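Long-range contacts in uridine phosphorylase (Phytophthora capsici LT1534, PDB 6KD3), which catalyses the reversible phosphorolysis of uridine to uracil and ribose 1-phosphate, as a nucleoside phosphorylase of this oomycete plant pathogen: residues F51-F56 and L98-P103; V154-G159 and V265-V270. All blocks are in the same frame, centred on the assembly; numbering follows the deposited sequence.

Interaction 1: residues F51-F56 and L98-P103; sequences FGDVKF and LFKVGP
The backbones of F51-F56 and L98-P103 come nearest where V54 passes P103, and just beyond that point the amide N of F56 lies 3.3 Å from P103 O in a weak and doubtful hydrogen bond, since P103 O is crowded against V54 in the model. A type I beta turn from F51 to V54 leads the first segment into this approach and brings D53 round to meet K100. D53 and K100 form a salt bridge in which OD1 of D53 receives NZ of K100 at 3.0 Å on its syn lone pair, the side of OD2. K100 leaves its backbone with CG anti to N (chi1 169°) and stays extended as far as CE, where a bend in chi4 (-31°) turns NZ aside. The same ammonium also donates to G102 O, 2.7 Å from NZ, arriving above the carbonyl plane, so it has two partners, the carboxylate and a carbonyl of its own segment. CG1 of V54 touches the lysine chain at K100 CE, 3.5 Å away, the two side chains crossing obliquely. The P103 ring packs against the D53-K55 backbone, its CB 3.4 Å from D53 O and also near K55 N. Around this polar edge, V54 packs on L127 of helix 112-130, F56 on helix 294-308 and V101 on helix 66-77. The two segments are the loops entering neighbouring parallel strands, 56-60 and 104-108, which F56-L105 backbone bonding joins; such side-by-side entry loops belong to the alpha/beta fold of the phosphorylase superfamily.

Interaction 2: residues V154-G159 and V265-V270; sequences VITSEG and VAVVCV
Van der Waals contact between the T156 hydroxyl and the V267 side chain is the main side-chain contact of this interface. The hydroxyl oxygen of T156 stands beside the backbone N (chi1 -49°) and anti to the carbonyl carbon, which directs it at the valine: OG1 of T156 lies 3.0 Å from V267 CB and 3.6 Å from V267 CG1, with V267 CG2 almost as near. On the threonine side, T156 CB approaches V267 CB at 3.9 Å.

Polar contact is slight. No conventional hydrogen bond links the segments; a CA-H...O contact brings I155 CA to 3.6 Å from V267 O, with an angle of 149° at the hydrogen. The I155 methyl CG2 rests 3.5 Å from V267 O, so this carbonyl oxygen faces CA, CB and CG2 of I155.

Packing continues outside the pair: I155 reaches V187 and I191 of helix 184-194, T156 touches I182, and V154 and C269 both lean on N246 of strand 244-248. V267 in turn lies against R139 of strand 136-141. All the touching residues are buried. A connecting loop is thereby laid against 265-269, an outermost strand of the parallel four-stranded sheet within this chain, in the alpha/beta core of the phosphorylase superfamily.

Interaction 1 comes first along the chain; the centres of the two contacts are 22 Å apart and their nearest atoms about 10 Å, with no direct contact between them. They lie at opposite ends of the strand order 104-108, 56-60, 136-141, 265-269 of the four-stranded parallel sheet. Residues 51-56 and 98-103 lead into the first two of these strands, whereas strand 265-269 is outermost at the second end. Interaction 1, partly buried, combines a salt bridge with proline and valine packing; interaction 2, buried and nearer the chain centre, is van der Waals packing without a conventional hydrogen bond. Interaction 1 thus joins two strand-entry loops; interaction 2 lays a loop on an edge strand, and residues 154-159 run on into the smaller sheet at 159-160.

Interaction 1: residues F51-F56 and L98-P103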
ATOM      1  N   PHE A  51      -1.405  25.810  -4.818  1.00 28.47           N
ATOM      2  CA  PHE A  51      -0.989  24.965  -3.705  1.00 23.44           C
ATOM      3  C   PHE A  51      -0.019  25.660  -2.755  1.00 22.03           C
ATOM      4  O   PHE A  51       0.428  25.048  -1.780  1.00 16.00           O
ATOM      5  CB  PHE A  51      -0.354  23.687  -4.255  1.00 26.82           C
ATOM      6  CG  PHE A  51      -1.338  22.715  -4.828  1.00 23.62           C
ATOM      7  CD1 PHE A  51      -1.976  21.789  -4.011  1.00 23.37           C
ATOM      8  CD2 PHE A  51      -1.593  22.696  -6.184  1.00 24.61           C
ATOM      9  CE1 PHE A  51      -2.858  20.880  -4.540  1.00 29.76           C
ATOM     10  CE2 PHE A  51      -2.482  21.792  -6.733  1.00 23.27           C
ATOM     11  CZ  PHE A  51      -3.121  20.884  -5.917  1.00 32.88           C
ATOM     12  N   GLY A  52       0.330  26.918  -3.023  1.00 28.11           N
ATOM     13  CA  GLY A  52       1.380  27.578  -2.271  1.00 26.17           C
ATOM     14  C   GLY A  52       0.990  28.014  -0.871  1.00 32.71           C
ATOM     15  O   GLY A  52       1.870  28.391  -0.087  1.00 32.23           O
ATOM     16  N   ASP A  53      -0.299  27.975  -0.527  1.00 26.18           N
ATOM     17  CA  ASP A  53      -0.718  28.496   0.761  1.00 19.27           C
ATOM     18  C   ASP A  53      -0.857  27.422   1.819  1.00 23.88           C
ATOM     19  O   ASP A  53      -1.084  27.762   2.988  1.00 25.78           O
ATOM     20  CB  ASP A  53      -2.037  29.276   0.627  1.00 21.68           C
ATOM     21  CG  ASP A  53      -3.271  28.391   0.619  1.00 22.07           C
ATOM     22  OD1 ASP A  53      -3.205  27.239   0.148  1.00 25.11           O
ATOM     23  OD2 ASP A  53      -4.345  28.886   1.032  1.00 20.22           O
ATOM     24  N   VAL A  54      -0.673  26.151   1.466  1.00 22.20           N
ATOM     25  CA  VAL A  54      -1.044  25.070   2.373  1.00 20.26           C
ATOM     26  C   VAL A  54       0.061  24.804   3.404  1.00 24.70           C
ATOM     27  O   VAL A  54       1.150  24.318   3.080  1.00 25.44           O
ATOM     28  CB  VAL A  54      -1.437  23.800   1.607  1.00 19.84           C
ATOM     29  CG1 VAL A  54      -2.664  24.082   0.749  1.00 18.06           C
ATOM     30  CG2 VAL A  54      -0.313  23.251   0.768  1.00 21.02           C
ATOM     31  N   LYS A  55      -0.240  25.093   4.673  1.00 26.43           N
ATOM     32  CA  LYS A  55       0.739  24.954   5.746  1.00 24.34           C
ATOM     33  C   LYS A  55       0.689  23.613   6.475  1.00 28.17           C
ATOM     34  O   LYS A  55       1.586  23.347   7.289  1.00 33.09           O
ATOM     35  CB  LYS A  55       0.578  26.067   6.788  1.00 22.13           C
ATOM     36  CG  LYS A  55       0.829  27.470   6.271  1.00 21.58           C
ATOM     37  CD  LYS A  55       2.317  27.799   6.262  1.00 26.21           C
ATOM     38  CE  LYS A  55       2.546  29.309   6.214  1.00 19.78           C
ATOM     39  NZ  LYS A  55       3.957  29.639   5.883  1.00 20.37           N
ATOM     40  N   PHE A  56      -0.318  22.766   6.239  1.00 24.35           N
ATOM     41  CA  PHE A  56      -0.351  21.431   6.840  1.00 23.05           C
ATOM     42  C   PHE A  56      -0.677  20.387   5.787  1.00 23.52           C
ATOM     43  O   PHE A  56      -1.771  20.414   5.200  1.00 26.05           O
ATOM     44  CB  PHE A  56      -1.382  21.315   7.955  1.00 21.37           C
ATOM     45  CG  PHE A  56      -1.451  22.486   8.858  1.00 21.83           C
ATOM     46  CD1 PHE A  56      -0.383  22.829   9.642  1.00 20.41           C
ATOM     47  CD2 PHE A  56      -2.618  23.220   8.947  1.00 25.39           C
ATOM     48  CE1 PHE A  56      -0.464  23.894  10.486  1.00 23.82           C
ATOM     49  CE2 PHE A  56      -2.711  24.280   9.777  1.00 26.52           C
ATOM     50  CZ  PHE A  56      -1.632  24.623  10.550  1.00 32.58           C
ATOM     51  N   LEU A  98      -7.591  12.949  -2.675  1.00 20.11           N
ATOM     52  CA  LEU A  98      -7.049  14.152  -2.075  1.00 25.50           C
ATOM     53  C   LEU A  98      -8.178  15.144  -1.884  1.00 25.02           C
ATOM     54  O   LEU A  98      -9.260  14.988  -2.441  1.00 33.02           O
ATOM     55  CB  LEU A  98      -5.929  14.754  -2.954  1.00 35.30           C
ATOM     56  CG  LEU A  98      -5.613  16.260  -2.995  1.00 39.34           C
ATOM     57  N   PHE A  99      -7.940  16.139  -1.047  1.00 23.63           N
ATOM     58  CA  PHE A  99      -8.810  17.292  -0.977  1.00 28.38           C
ATOM     59  C   PHE A  99      -7.910  18.513  -0.823  1.00 33.67           C
ATOM     60  O   PHE A  99      -6.680  18.392  -0.749  1.00 22.78           O
ATOM     61  CB  PHE A  99      -9.830  17.137   0.160  1.00 28.03           C
ATOM     62  CG  PHE A  99     -10.647  15.874   0.082  1.00 30.02           C
ATOM     63  N   LYS A 100      -8.525  19.699  -0.847  1.00 33.45           N
ATOM     64  CA  LYS A 100      -7.849  20.941  -0.458  1.00 31.56           C
ATOM     65  C   LYS A 100      -8.863  21.833   0.254  1.00 40.14           C
ATOM     66  O   LYS A 100      -9.653  22.540  -0.399  1.00 28.42           O
ATOM     67  CB  LYS A 100      -7.226  21.691  -1.629  1.00 29.12           C
ATOM     68  CG  LYS A 100      -6.791  23.103  -1.198  1.00 27.57           C
ATOM     69  CD  LYS A 100      -5.890  23.782  -2.203  1.00 31.95           C
ATOM     70  CE  LYS A 100      -5.119  24.980  -1.626  1.00 27.97           C
ATOM     71  NZ  LYS A 100      -5.711  25.814  -0.532  1.00 23.77           N
ATOM     72  N   VAL A 101      -8.821  21.808   1.588  1.00 33.24           N
ATOM     73  CA  VAL A 101      -9.508  22.791   2.409  1.00 28.00           C
ATOM     74  C   VAL A 101      -8.472  23.772   2.954  1.00 26.55           C
ATOM     75  O   VAL A 101      -7.527  23.365   3.639  1.00 29.68           O
ATOM     76  CB  VAL A 101     -10.300  22.111   3.533  1.00 27.33           C
ATOM     77  CG1 VAL A 101      -9.412  21.159   4.302  1.00 30.47           C
ATOM     78  CG2 VAL A 101     -10.923  23.166   4.444  1.00 37.45           C
ATOM     79  N   GLY A 102      -8.634  25.062   2.630  1.00 23.09           N
ATOM     80  CA  GLY A 102      -7.782  26.107   3.152  1.00 21.92           C
ATOM     81  C   GLY A 102      -6.316  25.746   3.025  1.00 23.45           C
ATOM     82  O   GLY A 102      -5.888  25.127   2.046  1.00 25.75           O
ATOM     83  N   PRO A 103      -5.521  26.074   4.025  1.00 25.41           N
ATOM     84  CA  PRO A 103      -4.108  25.688   3.957  1.00 22.94           C
ATOM     85  C   PRO A 103      -3.904  24.201   4.145  1.00 22.89           C
ATOM     86  O   PRO A 103      -2.756  23.760   4.201  1.00 23.36           O
ATOM     87  CB  PRO A 103      -3.456  26.480   5.102  1.00 19.54           C
ATOM     88  CG  PRO A 103      -4.548  26.703   6.078  1.00 26.36           C
ATOM     89  CD  PRO A 103      -5.834  26.819   5.257  1.00 31.11           C
TER

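Interaction 2: residues V154-G159 and V265-V270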
ATOM      1  N   VAL A 154      -0.692   7.204  21.311  1.00 19.92           N
ATOM      2  CA  VAL A 154       0.771   7.169  21.345  1.00 18.10           C
ATOM      3  C   VAL A 154       1.426   7.971  20.220  1.00 19.41           C
ATOM      4  O   VAL A 154       1.647   7.442  19.128  1.00 27.87           O
ATOM      5  CB  VAL A 154       1.263   5.715  21.287  1.00 17.57           C
ATOM      6  CG1 VAL A 154       2.797   5.677  21.178  1.00 19.24           C
ATOM      7  CG2 VAL A 154       0.770   4.961  22.484  1.00 19.37           C
ATOM      8  N   ILE A 155       1.766   9.241  20.463  1.00 15.16           N
ATOM      9  CA  ILE A 155       2.534   9.973  19.460  1.00 18.70           C
ATOM     10  C   ILE A 155       3.937   9.336  19.311  1.00 20.97           C
ATOM     11  O   ILE A 155       4.434   8.642  20.209  1.00 22.62           O
ATOM     12  CB  ILE A 155       2.606  11.471  19.811  1.00 17.65           C
ATOM     13  CG1 ILE A 155       1.202  12.028  19.965  1.00 16.15           C
ATOM     14  CG2 ILE A 155       3.291  12.301  18.694  1.00 24.53           C
ATOM     15  CD1 ILE A 155       1.077  13.009  21.131  1.00 19.71           C
ATOM     16  N   THR A 156       4.557   9.532  18.145  1.00 20.81           N
ATOM     17  CA  THR A 156       5.788   8.822  17.803  1.00 20.99           C
ATOM     18  C   THR A 156       7.004   9.672  18.147  1.00 22.24           C
ATOM     19  O   THR A 156       7.041  10.879  17.872  1.00 23.98           O
ATOM     20  CB  THR A 156       5.857   8.453  16.305  1.00 19.54           C
ATOM     21  OG1 THR A 156       4.647   7.817  15.858  1.00 16.97           O
ATOM     22  CG2 THR A 156       7.026   7.502  16.030  1.00 14.06           C
ATOM     23  N   SER A 157       8.015   9.036  18.730  1.00 19.34           N
ATOM     24  CA  SER A 157       9.307   9.691  18.863  1.00 13.02           C
ATOM     25  C   SER A 157      10.180   9.345  17.666  1.00 17.34           C
ATOM     26  O   SER A 157      10.615  10.239  16.934  1.00 22.63           O
ATOM     27  CB  SER A 157      10.001   9.298  20.172  1.00 11.38           C
ATOM     28  OG  SER A 157       9.151   9.457  21.289  1.00 23.49           O
ATOM     29  N   GLU A 158      10.465   8.062  17.458  1.00 19.27           N
ATOM     30  CA  GLU A 158      11.331   7.641  16.359  1.00 21.52           C
ATOM     31  C   GLU A 158      10.637   6.554  15.534  1.00 20.38           C
ATOM     32  O   GLU A 158       9.553   6.084  15.873  1.00 17.23           O
ATOM     33  CB  GLU A 158      12.690   7.151  16.883  1.00 12.82           C
ATOM     34  CG  GLU A 158      13.509   8.225  17.520  1.00 11.50           C
ATOM     35  N   GLY A 159      11.262   6.149  14.432  1.00 12.65           N
ATOM     36  CA  GLY A 159      10.703   5.052  13.666  1.00 17.25           C
ATOM     37  C   GLY A 159      11.577   3.822  13.720  1.00 21.45           C
ATOM     38  O   GLY A 159      12.527   3.690  12.940  1.00 26.21           O
ATOM     39  N   VAL A 265       7.715  16.050  10.363  1.00 16.18           N
ATOM     40  CA  VAL A 265       6.737  14.959  10.382  1.00 18.07           C
ATOM     41  C   VAL A 265       6.283  14.680  11.805  1.00 13.96           C
ATOM     42  O   VAL A 265       6.901  15.095  12.781  1.00 10.57           O
ATOM     43  CB  VAL A 265       7.265  13.660   9.739  1.00 20.77           C
ATOM     44  N   ALA A 266       5.170  13.959  11.911  1.00 22.76           N
ATOM     45  CA  ALA A 266       4.654  13.393  13.152  1.00 18.36           C
ATOM     46  C   ALA A 266       3.589  12.347  12.822  1.00 18.38           C
ATOM     47  O   ALA A 266       2.925  12.424  11.789  1.00 22.22           O
ATOM     48  CB  ALA A 266       4.072  14.481  14.062  1.00 16.02           C
ATOM     49  N   VAL A 267       3.404  11.403  13.737  1.00 20.10           N
ATOM     50  CA  VAL A 267       2.409  10.343  13.632  1.00 17.88           C
ATOM     51  C   VAL A 267       1.475  10.397  14.847  1.00 26.48           C
ATOM     52  O   VAL A 267       1.941  10.486  15.993  1.00 21.67           O
ATOM     53  CB  VAL A 267       3.105   8.980  13.542  1.00 17.14           C
ATOM     54  CG1 VAL A 267       2.090   7.841  13.377  1.00 24.61           C
ATOM     55  CG2 VAL A 267       4.110   9.005  12.405  1.00 31.18           C
ATOM     56  N   VAL A 268       0.159  10.301  14.598  1.00 20.99           N
ATOM     57  CA  VAL A 268      -0.876  10.457  15.626  1.00 18.03           C
ATOM     58  C   VAL A 268      -1.845   9.276  15.529  1.00 25.84           C
ATOM     59  O   VAL A 268      -2.769   9.299  14.710  1.00 22.97           O
ATOM     60  CB  VAL A 268      -1.621  11.783  15.485  1.00 18.26           C
ATOM     61  CG1 VAL A 268      -2.583  11.968  16.628  1.00 21.19           C
ATOM     62  CG2 VAL A 268      -0.653  12.939  15.450  1.00 24.41           C
ATOM     63  N   CYS A 269      -1.677   8.262  16.396  1.00 22.27           N
ATOM     64  CA  CYS A 269      -2.242   6.935  16.118  1.00 21.06           C
ATOM     65  C   CYS A 269      -2.855   6.318  17.365  1.00 20.15           C
ATOM     66  O   CYS A 269      -2.161   5.655  18.142  1.00 22.30           O
ATOM     67  CB  CYS A 269      -1.184   6.009  15.539  1.00 19.67           C
ATOM     68  SG  CYS A 269      -0.995   6.255  13.787  1.00 21.73           S
ATOM     69  N   VAL A 270      -4.168   6.497  17.513  1.00 16.73           N
ATOM     70  CA  VAL A 270      -4.949   5.785  18.511  1.00 15.79           C
ATOM     71  C   VAL A 270      -4.493   4.329  18.495  1.00 20.48           C
ATOM     72  O   VAL A 270      -4.271   3.758  17.419  1.00 28.29           O
ATOM     73  CB  VAL A 270      -6.455   5.952  18.227  1.00 12.87           C
ATOM     74  CG1 VAL A 270      -6.840   5.236  16.991  1.00 21.18           C
ATOM     75  CG2 VAL A 270      -7.288   5.490  19.400  1.00 20.32           C
TER